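Local coordinates for putative methyltransferase (Emericella variicolor, PDB 7DMB), which probably transfers methyl groups from S-adenosylmethionine as a trans-acting methyltransferase of calbistrin biosynthesis, and here holds the by-product S-adenosyl-L-homocysteine, at residues Thr41-Val45 with Ser46-His50; Cys82-Pro85 with His86-Lys89; Pro104-Pro107 with Gln108-Asp111; Phe234-Ser238 with Pro239-Asp243. One frame throughout, in Å; residues are numbered along the deposited sequence.

All four contacts are local, each made by neighbouring residues at a turn or at the start of a helix, and they follow one another along the sequence without touching. Contact 4 alone belongs to the S-adenosyl-L-homocysteine pocket: there Asp236 takes both ribose hydroxyls where a central-sheet strand gives way to a helix. Contacts 2 and 3 bracket helix 85-101, contact 2 at its start and contact 3 in the loop that follows it; their nearest atoms are about 13 Å apart. Contact 1, a turn between two short strands, lies across the chain's centre from contact 2, with about 45 Å between their centres. From contact 4, the nearest atoms of contacts 1, 2 and 3 are about 18, 17 and 26 Å away.

Contact 1 (Thr41-Val45 with Ser46-His50); sequences TPTPV and SQLLH
The Gln47 carboxamide brings its nitrogen above the CB-CG edge of the Pro44 ring, beyond the rim on one side of it, with NE2 3.5 Å from Pro44 CG. Ser46 OG approaches Pro44 CB from that same side of the ring. The glutamine chain reaches this place by folding at chi2 (74°), which brings its end back over the proline. The backbone beneath makes two overlapping beta turns with helix-like torsions, Pro44 to Gln47 and Val45 to Leu48, and so carries the chain from strand 43-44, paired with strand 31-32, to strand 50-51, paired with strand 184-185. Gln47 N closes the first turn on Pro44 O at 3.0 Å.

On the inner side, the Leu48 side chain meets Thr43 at about a right angle: one methyl, CD1, rests 3.8 Å from Thr43 CG2 and equally near Thr43 CB. Thr43 turns its methyl here because CG2 stands anti to the backbone N, while OG1 looks back to a weak bond with Thr41 O. Beyond, Leu48 packs on Leu189 and Leu192 of helix 187-196, which tie the turn to the body of the protein. Leu49 adds a looser touch, its CD1 4.1 Å from Val45 CG2.

Two amides share the carbonyl oxygen of Val45. Leu48 N reaches Val45 O at 2.7 Å from well above the carbonyl plane, 54° out of it, whereas Leu49 N meets Val45 O at 2.8 Å almost in line with the carbonyl bond, with an N-H...O angle of 173°.

Contact 2 (Cys82-Pro85 with His86-Lys89); sequences CTKP and HFEK
Lys84 lays its aliphatic chain alongside two rings, Phe87 and His86, all three side chains pointing the same way. Its CB is 3.6 Å from Phe87 CD1, and farther along Lys84 CD comes to the edge of the imidazole, near the ring plane, 3.6 Å from His86 CE1. The rings also meet one another, His86 NE2 sitting over the rim of one Phe87 face. His86 reaches that place through a chi1 of 79°, which sets its ring between the backbone N and the carbonyl carbon. NE2 bonds to Leu326 O, while Phe87 packs on Ile156 and Val157 of helix 140-157.

This is the first turn of helix 85-101, with Lys84 as N-cap residue and Pro85 leading the helix. Lys84 O receives weak bonds from the amides of Phe87 and Glu88; a stronger one runs from Lys89 N to Pro85 O, 3.1 Å, in the carbonyl plane. Thr83 lies beside the phenylalanine, its OG1 at the ring edge 3.8 Å from Phe87 CD1 and hydrogen-bonded to Val157 O.

Before the helix, Cys82 CB packs 3.9 Å from Phe87 CB and 3.6 Å from Glu88 CG. A water donates to Cys82 O and, at 3.1 Å, to Glu88 OE1, bridging the loop before the helix to its first turn. A carboxylate so near the amino end of a helix would probably be favoured by the helix dipole, and the water relays that carboxylate to the Cys82 carbonyl.

Contact 3 (Pro104-Pro107 with Gln108-Asp111); sequences PGYP and QVPD
Tyr106 starts its contact at CB, which lies 3.6 Å from Val109 O. With CG anti to the backbone N (chi1 -167°), the ring then runs side by side with Val109: the valine methyl CG2 lies at the ring edge, near its plane, 3.9 Å from Tyr106 CD2. One ring face is taken by the next residue, Pro107 CD standing 3.4 Å above the Tyr106 ring plane toward the rim. The ring also meets Phe101 edge-to-face, and at the tip OH is hydrogen-bonded to Glu97 OE2 of helix 85-101.

The backbone between the two side chains is a type II beta turn, closed by Val109 N on Tyr106 O at 3.0 Å. Pro107 fills its second position, and Gln108 takes the third with a positive phi of 66°, its extended chain ending in a bond from NE2 to Gln59 OE1. This loop joins helix 85-101 to helix 112-117 and packs on helix 56-79.

Below the turn, one water accepts from Tyr106 N at 2.7 Å and weakly bonds Val109 O; a second accepts from Gly105 N, its approach to Pro110 O too short to trust. Water thus takes up both amides, but links the two arms weakly at most.

Contact 4 (Phe234-Ser238 with Pro239-Asp243); sequences FTDIS and PLFFD. With SAH (S-adenosyl-L-homocysteine), chain C.
Asp236 OD1 is held from two quarters: the ribose hydroxyl O2' of S-adenosyl-L-homocysteine donates to it at 2.7 Å, and Ser238 N at 2.8 Å through the anti lone pair, turned away from the other oxygen. The second bond closes an Asx turn, so the backbone just past the strand fixes the carboxylate's rotation. Asp236 OD2 takes the other ribose hydroxyl, with the ligand's O3' at 2.6 Å, and has a weak further bond from Gly208 N. CG of Asp236 stands anti to the backbone N (chi1 -162°), which carries both oxygens across to the sugar.

Phe241 comes in beside them, its ring plane 63° from that of the carboxylate. Asp236 OD1 lies at the ring edge, 3.4 Å from Phe241 CD2, and the ligand's O3' lies obliquely to the same ring. Ile237 places CB and CG2 against the adenine.

An acidic residue at the end of the second strand, gripping both ribose hydroxyls, is a hallmark of Rossmann-like, class I methyltransferases. Here that strand is 229-236, followed by helix 242-248 and strand 255-259 in a beta-alpha-beta unit.

Phe242, on the helix, packs back against the strand. Its CD1 meets Phe234 CE2 obliquely at 4.2 Å, its edge faces Asp236 N, and Pro239 CA sits 3.6 Å above the Phe242 ring plane, over the centre. At the start of the turn toward the helix, Ser238 OG accepts a weak bond from Leu240 N at 3.4 Å, in the manner of an ST turn.

Contact 1 (Thr41-Val45 with Ser46-His50)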
loop_
_atom_site.group_PDB
_atom_site.type_symbol
_atom_site.label_atom_id
_atom_site.label_comp_id
_atom_site.label_asym_id
_atom_site.label_seq_id
_atom_site.Cartn_x
_atom_site.Cartn_y
_atom_site.Cartn_z
ATOM N N THR A 41 -18.077 14.180 -19.248
ATOM C CA THR A 41 -17.184 15.318 -19.345
ATOM C C THR A 41 -15.952 15.054 -18.484
ATOM O O THR A 41 -16.089 14.588 -17.342
ATOM C CB THR A 41 -17.890 16.614 -18.882
ATOM O OG1 THR A 41 -18.379 16.448 -17.544
ATOM C CG2 THR A 41 -19.059 16.944 -19.799
ATOM N N PRO A 42 -14.745 15.316 -18.982
ATOM C CA PRO A 42 -13.556 15.122 -18.145
ATOM C C PRO A 42 -13.615 15.977 -16.889
ATOM O O PRO A 42 -14.015 17.143 -16.921
ATOM C CB PRO A 42 -12.395 15.532 -19.060
ATOM C CG PRO A 42 -13.013 16.202 -20.239
ATOM C CD PRO A 42 -14.395 15.649 -20.370
ATOM N N THR A 43 -13.232 15.369 -15.770
ATOM C CA THR A 43 -13.201 16.028 -14.484
ATOM C C THR A 43 -11.754 16.115 -14.015
ATOM O O THR A 43 -11.008 15.139 -14.164
ATOM C CB THR A 43 -14.063 15.254 -13.458
ATOM O OG1 THR A 43 -15.399 15.113 -13.969
ATOM C CG2 THR A 43 -14.115 15.978 -12.114
ATOM N N PRO A 44 -11.305 17.257 -13.495
ATOM C CA PRO A 44 -9.929 17.338 -12.978
ATOM C C PRO A 44 -9.688 16.307 -11.884
ATOM O O PRO A 44 -10.496 16.146 -10.966
ATOM C CB PRO A 44 -9.833 18.766 -12.433
ATOM C CG PRO A 44 -10.945 19.518 -13.098
ATOM C CD PRO A 44 -12.045 18.521 -13.333
ATOM N N VAL A 45 -8.565 15.599 -11.990
ATOM C CA VAL A 45 -8.283 14.546 -11.022
ATOM C C VAL A 45 -8.224 15.109 -9.608
ATOM O O VAL A 45 -8.572 14.416 -8.638
ATOM C CB VAL A 45 -6.987 13.803 -11.411
ATOM C CG1 VAL A 45 -5.736 14.701 -11.222
ATOM C CG2 VAL A 45 -6.879 12.482 -10.647
ATOM N N SER A 46 -7.842 16.386 -9.470
ATOM C CA SER A 46 -7.706 17.002 -8.153
ATOM C C SER A 46 -9.018 17.026 -7.380
ATOM O O SER A 46 -8.999 17.128 -6.145
ATOM C CB SER A 46 -7.153 18.422 -8.298
ATOM O OG SER A 46 -8.044 19.246 -9.043
ATOM N N GLN A 47 -10.152 16.935 -8.067
ATOM C CA GLN A 47 -11.431 16.833 -7.383
ATOM C C GLN A 47 -11.785 15.402 -6.999
ATOM O O GLN A 47 -12.745 15.202 -6.247
ATOM C CB GLN A 47 -12.552 17.417 -8.256
ATOM C CG GLN A 47 -12.931 18.843 -7.892
ATOM C CD GLN A 47 -11.890 19.835 -8.358
ATOM O OE1 GLN A 47 -11.304 20.573 -7.555
ATOM N NE2 GLN A 47 -11.638 19.849 -9.667
ATOM N N LEU A 48 -11.039 14.413 -7.482
ATOM C CA LEU A 48 -11.430 13.014 -7.351
ATOM C C LEU A 48 -10.445 12.166 -6.562
ATOM O O LEU A 48 -10.875 11.273 -5.826
ATOM C CB LEU A 48 -11.628 12.410 -8.746
ATOM C CG LEU A 48 -12.660 13.155 -9.592
ATOM C CD1 LEU A 48 -12.633 12.647 -11.022
ATOM C CD2 LEU A 48 -14.055 13.000 -8.975
ATOM N N LEU A 49 -9.139 12.393 -6.731
ATOM C CA LEU A 49 -8.080 11.707 -5.992
ATOM C C LEU A 49 -7.119 12.787 -5.502
ATOM O O LEU A 49 -6.441 13.420 -6.316
ATOM C CB LEU A 49 -7.341 10.679 -6.872
ATOM C CG LEU A 49 -8.105 9.580 -7.638
ATOM C CD1 LEU A 49 -7.219 8.895 -8.703
ATOM C CD2 LEU A 49 -8.690 8.537 -6.681
ATOM N N HIS A 50 -7.080 13.036 -4.197
ATOM C CA HIS A 50 -6.208 14.080 -3.672
ATOM C C HIS A 50 -5.795 13.719 -2.254
ATOM O O HIS A 50 -6.360 12.801 -1.644
ATOM C CB HIS A 50 -6.895 15.453 -3.707
ATOM C CG HIS A 50 -8.130 15.529 -2.871
ATOM N ND1 HIS A 50 -8.095 15.731 -1.508
ATOM C CD2 HIS A 50 -9.441 15.437 -3.207
ATOM C CE1 HIS A 50 -9.331 15.753 -1.038
ATOM N NE2 HIS A 50 -10.166 15.577 -2.049
#

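Contact 2 (Cys82-Pro85 with His86-Lys89)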
loop_
_atom_site.group_PDB
_atom_site.type_symbol
_atom_site.label_atom_id
_atom_site.label_comp_id
_atom_site.label_asym_id
_atom_site.label_seq_id
_atom_site.Cartn_x
_atom_site.Cartn_y
_atom_site.Cartn_z
ATOM N N CYS A 82 21.678 -14.685 10.931
ATOM C CA CYS A 82 20.740 -14.554 9.814
ATOM C C CYS A 82 20.567 -15.904 9.133
ATOM O O CYS A 82 21.469 -16.379 8.433
ATOM C CB CYS A 82 21.241 -13.501 8.828
ATOM S SG CYS A 82 21.015 -11.843 9.465
ATOM N N THR A 83 19.399 -16.517 9.324
ATOM C CA THR A 83 19.189 -17.908 8.950
ATOM C C THR A 83 18.735 -18.099 7.514
ATOM O O THR A 83 18.726 -19.238 7.035
ATOM C CB THR A 83 18.164 -18.555 9.876
ATOM O OG1 THR A 83 16.998 -17.727 9.923
ATOM C CG2 THR A 83 18.745 -18.720 11.262
ATOM N N LYS A 84 18.336 -17.040 6.831
ATOM C CA LYS A 84 17.938 -17.095 5.436
ATOM C C LYS A 84 18.745 -16.071 4.664
ATOM O O LYS A 84 19.218 -15.089 5.241
ATOM C CB LYS A 84 16.437 -16.817 5.269
ATOM C CG LYS A 84 15.547 -17.908 5.832
ATOM C CD LYS A 84 14.088 -17.704 5.432
ATOM C CE LYS A 84 13.284 -18.982 5.638
ATOM N NZ LYS A 84 14.162 -20.190 5.608
ATOM N N PRO A 85 18.932 -16.274 3.353
ATOM C CA PRO A 85 19.685 -15.278 2.572
ATOM C C PRO A 85 19.080 -13.885 2.623
ATOM O O PRO A 85 19.831 -12.907 2.691
ATOM C CB PRO A 85 19.665 -15.860 1.144
ATOM C CG PRO A 85 19.384 -17.327 1.325
ATOM C CD PRO A 85 18.490 -17.411 2.526
ATOM N N HIS A 86 17.747 -13.756 2.616
ATOM C CA HIS A 86 17.153 -12.421 2.591
ATOM C C HIS A 86 17.302 -11.689 3.922
ATOM O O HIS A 86 17.281 -10.451 3.939
ATOM C CB HIS A 86 15.681 -12.482 2.169
ATOM C CG HIS A 86 14.741 -12.912 3.258
ATOM N ND1 HIS A 86 14.407 -14.232 3.475
ATOM C CD2 HIS A 86 14.044 -12.191 4.170
ATOM C CE1 HIS A 86 13.563 -14.307 4.490
ATOM N NE2 HIS A 86 13.322 -13.082 4.925
ATOM N N PHE A 87 17.454 -12.409 5.034
ATOM C CA PHE A 87 17.739 -11.727 6.290
ATOM C C PHE A 87 19.103 -11.064 6.223
ATOM O O PHE A 87 19.295 -9.965 6.757
ATOM C CB PHE A 87 17.684 -12.710 7.466
ATOM C CG PHE A 87 16.304 -13.223 7.766
ATOM C CD1 PHE A 87 16.099 -14.565 8.061
ATOM C CD2 PHE A 87 15.213 -12.360 7.784
ATOM C CE1 PHE A 87 14.819 -15.046 8.344
ATOM C CE2 PHE A 87 13.941 -12.834 8.067
ATOM C CZ PHE A 87 13.745 -14.180 8.349
ATOM N N GLU A 88 20.057 -11.733 5.560
ATOM C CA GLU A 88 21.379 -11.167 5.315
ATOM C C GLU A 88 21.289 -9.927 4.442
ATOM O O GLU A 88 22.008 -8.947 4.663
ATOM C CB GLU A 88 22.273 -12.208 4.639
ATOM C CG GLU A 88 22.617 -13.432 5.469
ATOM C CD GLU A 88 23.389 -14.451 4.651
ATOM O OE1 GLU A 88 22.757 -15.410 4.152
ATOM O OE2 GLU A 88 24.621 -14.272 4.477
ATOM N N LYS A 89 20.431 -9.967 3.420
ATOM C CA LYS A 89 20.234 -8.799 2.569
ATOM C C LYS A 89 19.716 -7.619 3.380
ATOM O O LYS A 89 20.178 -6.483 3.199
ATOM C CB LYS A 89 19.265 -9.141 1.440
ATOM C CG LYS A 89 19.718 -10.330 0.581
ATOM C CD LYS A 89 19.240 -10.187 -0.859
ATOM C CE LYS A 89 19.755 -11.330 -1.725
ATOM N NZ LYS A 89 18.942 -12.570 -1.575
HETATM O O HOH W 1 21.570 -17.924 5.532
#

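Contact 3 (Pro104-Pro107 with Gln108-Asp111)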
loop_
_atom_site.group_PDB
_atom_site.type_symbol
_atom_site.label_atom_id
_atom_site.label_comp_id
_atom_site.label_asym_id
_atom_site.label_seq_id
_atom_site.Cartn_x
_atom_site.Cartn_y
_atom_site.Cartn_z
ATOM N N PRO A 104 25.027 14.326 6.651
ATOM C CA PRO A 104 24.002 15.376 6.736
ATOM C C PRO A 104 22.868 15.170 5.742
ATOM O O PRO A 104 22.969 14.411 4.779
ATOM C CB PRO A 104 24.782 16.657 6.415
ATOM C CG PRO A 104 26.016 16.177 5.694
ATOM C CD PRO A 104 26.354 14.886 6.361
ATOM N N GLY A 105 21.766 15.864 6.000
ATOM C CA GLY A 105 20.634 15.858 5.081
ATOM C C GLY A 105 19.969 14.519 4.832
ATOM O O GLY A 105 19.547 14.245 3.702
ATOM N N TYR A 106 19.856 13.673 5.856
ATOM C CA TYR A 106 19.076 12.455 5.671
ATOM C C TYR A 106 17.619 12.834 5.427
ATOM O O TYR A 106 17.087 13.710 6.126
ATOM C CB TYR A 106 19.180 11.507 6.863
ATOM C CG TYR A 106 18.628 10.157 6.497
ATOM C CD1 TYR A 106 19.391 9.263 5.748
ATOM C CD2 TYR A 106 17.321 9.787 6.845
ATOM C CE1 TYR A 106 18.889 8.025 5.373
ATOM C CE2 TYR A 106 16.809 8.541 6.474
ATOM C CZ TYR A 106 17.598 7.670 5.734
ATOM O OH TYR A 106 17.115 6.443 5.354
ATOM N N PRO A 107 16.955 12.240 4.433
ATOM C CA PRO A 107 15.614 12.708 4.061
ATOM C C PRO A 107 14.651 12.634 5.232
ATOM O O PRO A 107 14.507 11.590 5.875
ATOM C CB PRO A 107 15.211 11.757 2.929
ATOM C CG PRO A 107 16.479 11.373 2.315
ATOM C CD PRO A 107 17.478 11.276 3.448
ATOM N N GLN A 108 14.026 13.777 5.527
ATOM C CA GLN A 108 13.011 13.915 6.565
ATOM C C GLN A 108 13.575 13.702 7.967
ATOM O O GLN A 108 12.816 13.749 8.939
ATOM C CB GLN A 108 11.822 12.961 6.308
ATOM C CG GLN A 108 10.754 13.557 5.365
ATOM C CD GLN A 108 9.650 12.579 4.975
ATOM O OE1 GLN A 108 9.899 11.391 4.774
ATOM N NE2 GLN A 108 8.419 13.084 4.862
ATOM N N VAL A 109 14.881 13.461 8.103
ATOM C CA VAL A 109 15.493 13.398 9.433
ATOM C C VAL A 109 16.814 14.163 9.430
ATOM O O VAL A 109 17.879 13.538 9.541
ATOM C CB VAL A 109 15.732 11.951 9.894
ATOM C CG1 VAL A 109 15.851 11.902 11.401
ATOM C CG2 VAL A 109 14.646 11.011 9.391
ATOM N N PRO A 110 16.793 15.497 9.311
ATOM C CA PRO A 110 18.053 16.251 9.187
ATOM C C PRO A 110 18.938 16.166 10.414
ATOM O O PRO A 110 20.137 16.447 10.317
ATOM C CB PRO A 110 17.575 17.691 8.946
ATOM C CG PRO A 110 16.193 17.726 9.566
ATOM C CD PRO A 110 15.615 16.379 9.230
ATOM N N ASP A 111 18.388 15.778 11.561
ATOM C CA ASP A 111 19.159 15.559 12.776
ATOM C C ASP A 111 19.456 14.082 13.017
ATOM O O ASP A 111 19.676 13.683 14.170
ATOM C CB ASP A 111 18.424 16.155 13.977
ATOM C CG ASP A 111 17.065 15.496 14.222
ATOM O OD1 ASP A 111 16.465 14.933 13.266
ATOM O OD2 ASP A 111 16.600 15.546 15.378
HETATM O O HOH W 2 21.192 17.422 8.348
HETATM O O HOH W 3 20.986 13.787 8.308
#

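Contact 4 (Phe234-Ser238 with Pro239-Asp243)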
loop_
_atom_site.group_PDB
_atom_site.type_symbol
_atom_site.label_atom_id
_atom_site.label_comp_id
_atom_site.label_asym_id
_atom_site.label_seq_id
_atom_site.Cartn_x
_atom_site.Cartn_y
_atom_site.Cartn_z
ATOM N N PHE A 234 -14.927 -8.994 -2.947
ATOM C CA PHE A 234 -13.758 -8.845 -2.083
ATOM C C PHE A 234 -12.864 -10.063 -2.273
ATOM O O PHE A 234 -13.284 -11.189 -1.983
ATOM C CB PHE A 234 -14.239 -8.721 -0.633
ATOM C CG PHE A 234 -13.149 -8.485 0.406
ATOM C CD1 PHE A 234 -13.056 -7.265 1.054
ATOM C CD2 PHE A 234 -12.280 -9.501 0.790
ATOM C CE1 PHE A 234 -12.086 -7.041 2.034
ATOM C CE2 PHE A 234 -11.315 -9.290 1.765
ATOM C CZ PHE A 234 -11.211 -8.058 2.384
ATOM N N THR A 235 -11.652 -9.865 -2.796
ATOM C CA THR A 235 -10.748 -10.993 -2.990
ATOM C C THR A 235 -9.394 -10.722 -2.358
ATOM O O THR A 235 -8.989 -9.575 -2.126
ATOM C CB THR A 235 -10.546 -11.379 -4.480
ATOM O OG1 THR A 235 -9.769 -10.385 -5.169
ATOM C CG2 THR A 235 -11.893 -11.564 -5.173
ATOM N N ASP A 236 -8.712 -11.826 -2.073
ATOM C CA ASP A 236 -7.331 -11.839 -1.626
ATOM C C ASP A 236 -6.756 -13.158 -2.107
ATOM O O ASP A 236 -7.494 -14.070 -2.493
ATOM C CB ASP A 236 -7.209 -11.688 -0.093
ATOM C CG ASP A 236 -5.799 -11.273 0.357
ATOM O OD1 ASP A 236 -4.955 -12.169 0.582
ATOM O OD2 ASP A 236 -5.537 -10.053 0.468
ATOM N N ILE A 237 -5.430 -13.250 -2.116
ATOM C CA ILE A 237 -4.842 -14.557 -2.370
ATOM C C ILE A 237 -5.033 -15.483 -1.177
ATOM O O ILE A 237 -5.000 -16.711 -1.329
ATOM C CB ILE A 237 -3.350 -14.421 -2.711
ATOM C CG1 ILE A 237 -2.845 -15.696 -3.400
ATOM C CG2 ILE A 237 -2.548 -14.086 -1.454
ATOM C CD1 ILE A 237 -1.396 -15.617 -3.897
ATOM N N SER A 238 -5.230 -14.915 0.012
ATOM C CA SER A 238 -5.326 -15.671 1.252
ATOM C C SER A 238 -6.747 -15.613 1.786
ATOM O O SER A 238 -7.224 -14.521 2.123
ATOM C CB SER A 238 -4.354 -15.116 2.288
ATOM O OG SER A 238 -4.510 -15.806 3.509
ATOM N N PRO A 239 -7.455 -16.744 1.884
ATOM C CA PRO A 239 -8.796 -16.728 2.491
ATOM C C PRO A 239 -8.788 -16.482 3.989
ATOM O O PRO A 239 -9.866 -16.332 4.571
ATOM C CB PRO A 239 -9.349 -18.130 2.164
ATOM C CG PRO A 239 -8.424 -18.684 1.086
ATOM C CD PRO A 239 -7.089 -18.084 1.387
ATOM N N LEU A 240 -7.619 -16.438 4.634
ATOM C CA LEU A 240 -7.584 -16.231 6.077
ATOM C C LEU A 240 -8.110 -14.857 6.475
ATOM O O LEU A 240 -8.466 -14.656 7.637
ATOM C CB LEU A 240 -6.159 -16.433 6.598
ATOM C CG LEU A 240 -5.685 -17.886 6.476
ATOM C CD1 LEU A 240 -4.215 -18.028 6.877
ATOM C CD2 LEU A 240 -6.588 -18.830 7.287
ATOM N N PHE A 241 -8.184 -13.921 5.528
ATOM C CA PHE A 241 -8.685 -12.578 5.779
ATOM C C PHE A 241 -10.208 -12.510 5.860
ATOM O O PHE A 241 -10.740 -11.518 6.365
ATOM C CB PHE A 241 -8.204 -11.634 4.664
ATOM C CG PHE A 241 -6.742 -11.256 4.766
ATOM C CD1 PHE A 241 -6.278 -10.497 5.839
ATOM C CD2 PHE A 241 -5.839 -11.651 3.794
ATOM C CE1 PHE A 241 -4.934 -10.139 5.956
ATOM C CE2 PHE A 241 -4.481 -11.290 3.887
ATOM C CZ PHE A 241 -4.030 -10.530 4.976
ATOM N N PHE A 242 -10.921 -13.536 5.390
ATOM C CA PHE A 242 -12.323 -13.341 5.026
ATOM C C PHE A 242 -13.230 -13.196 6.253
ATOM O O PHE A 242 -14.192 -12.419 6.223
ATOM C CB PHE A 242 -12.792 -14.490 4.131
ATOM C CG PHE A 242 -12.162 -14.495 2.763
ATOM C CD1 PHE A 242 -11.393 -13.414 2.325
ATOM C CD2 PHE A 242 -12.340 -15.574 1.909
ATOM C CE1 PHE A 242 -10.800 -13.418 1.065
ATOM C CE2 PHE A 242 -11.759 -15.576 0.643
ATOM C CZ PHE A 242 -10.991 -14.495 0.225
ATOM N N ASP A 243 -12.943 -13.914 7.345
ATOM C CA ASP A 243 -13.806 -13.823 8.527
ATOM C C ASP A 243 -13.834 -12.400 9.075
ATOM O O ASP A 243 -14.904 -11.815 9.270
ATOM C CB ASP A 243 -13.348 -14.816 9.597
ATOM C CG ASP A 243 -13.711 -16.250 9.244
ATOM O OD1 ASP A 243 -14.749 -16.428 8.580
ATOM O OD2 ASP A 243 -12.969 -17.188 9.594
HETATM N N SAH C . -5.021 -4.154 0.578
HETATM C CA SAH C . -4.246 -4.469 1.809
HETATM C CB SAH C . -2.930 -3.687 1.872
HETATM C CG SAH C . -1.826 -4.319 1.051
HETATM S SD SAH C . -1.196 -5.886 1.728
HETATM C C SAH C . -5.099 -4.148 3.039
HETATM O O SAH C . -5.055 -4.973 3.975
HETATM O OXT SAH C . -5.794 -3.105 3.000
HETATM C "C5'" SAH C . -1.154 -6.914 0.238
HETATM C "C4'" SAH C . -2.319 -7.879 0.178
HETATM O "O4'" SAH C . -2.324 -8.527 -1.117
HETATM C "C3'" SAH C . -2.255 -8.994 1.224
HETATM O "O3'" SAH C . -3.521 -9.120 1.857
HETATM C "C2'" SAH C . -1.860 -10.225 0.400
HETATM O "O2'" SAH C . -2.342 -11.454 0.899
HETATM C "C1'" SAH C . -2.485 -9.914 -0.953
HETATM N N9 SAH C . -1.806 -10.580 -2.059
HETATM C C8 SAH C . -0.462 -10.848 -2.127
HETATM N N7 SAH C . -0.103 -11.446 -3.234
HETATM C C5 SAH C . -1.286 -11.598 -3.939
HETATM C C6 SAH C . -1.569 -12.169 -5.196
HETATM N N6 SAH C . -0.645 -12.717 -5.979
HETATM N N1 SAH C . -2.860 -12.157 -5.611
HETATM C C2 SAH C . -3.783 -11.605 -4.813
HETATM N N3 SAH C . -3.632 -11.038 -3.619
HETATM C C4 SAH C . -2.346 -11.065 -3.227
#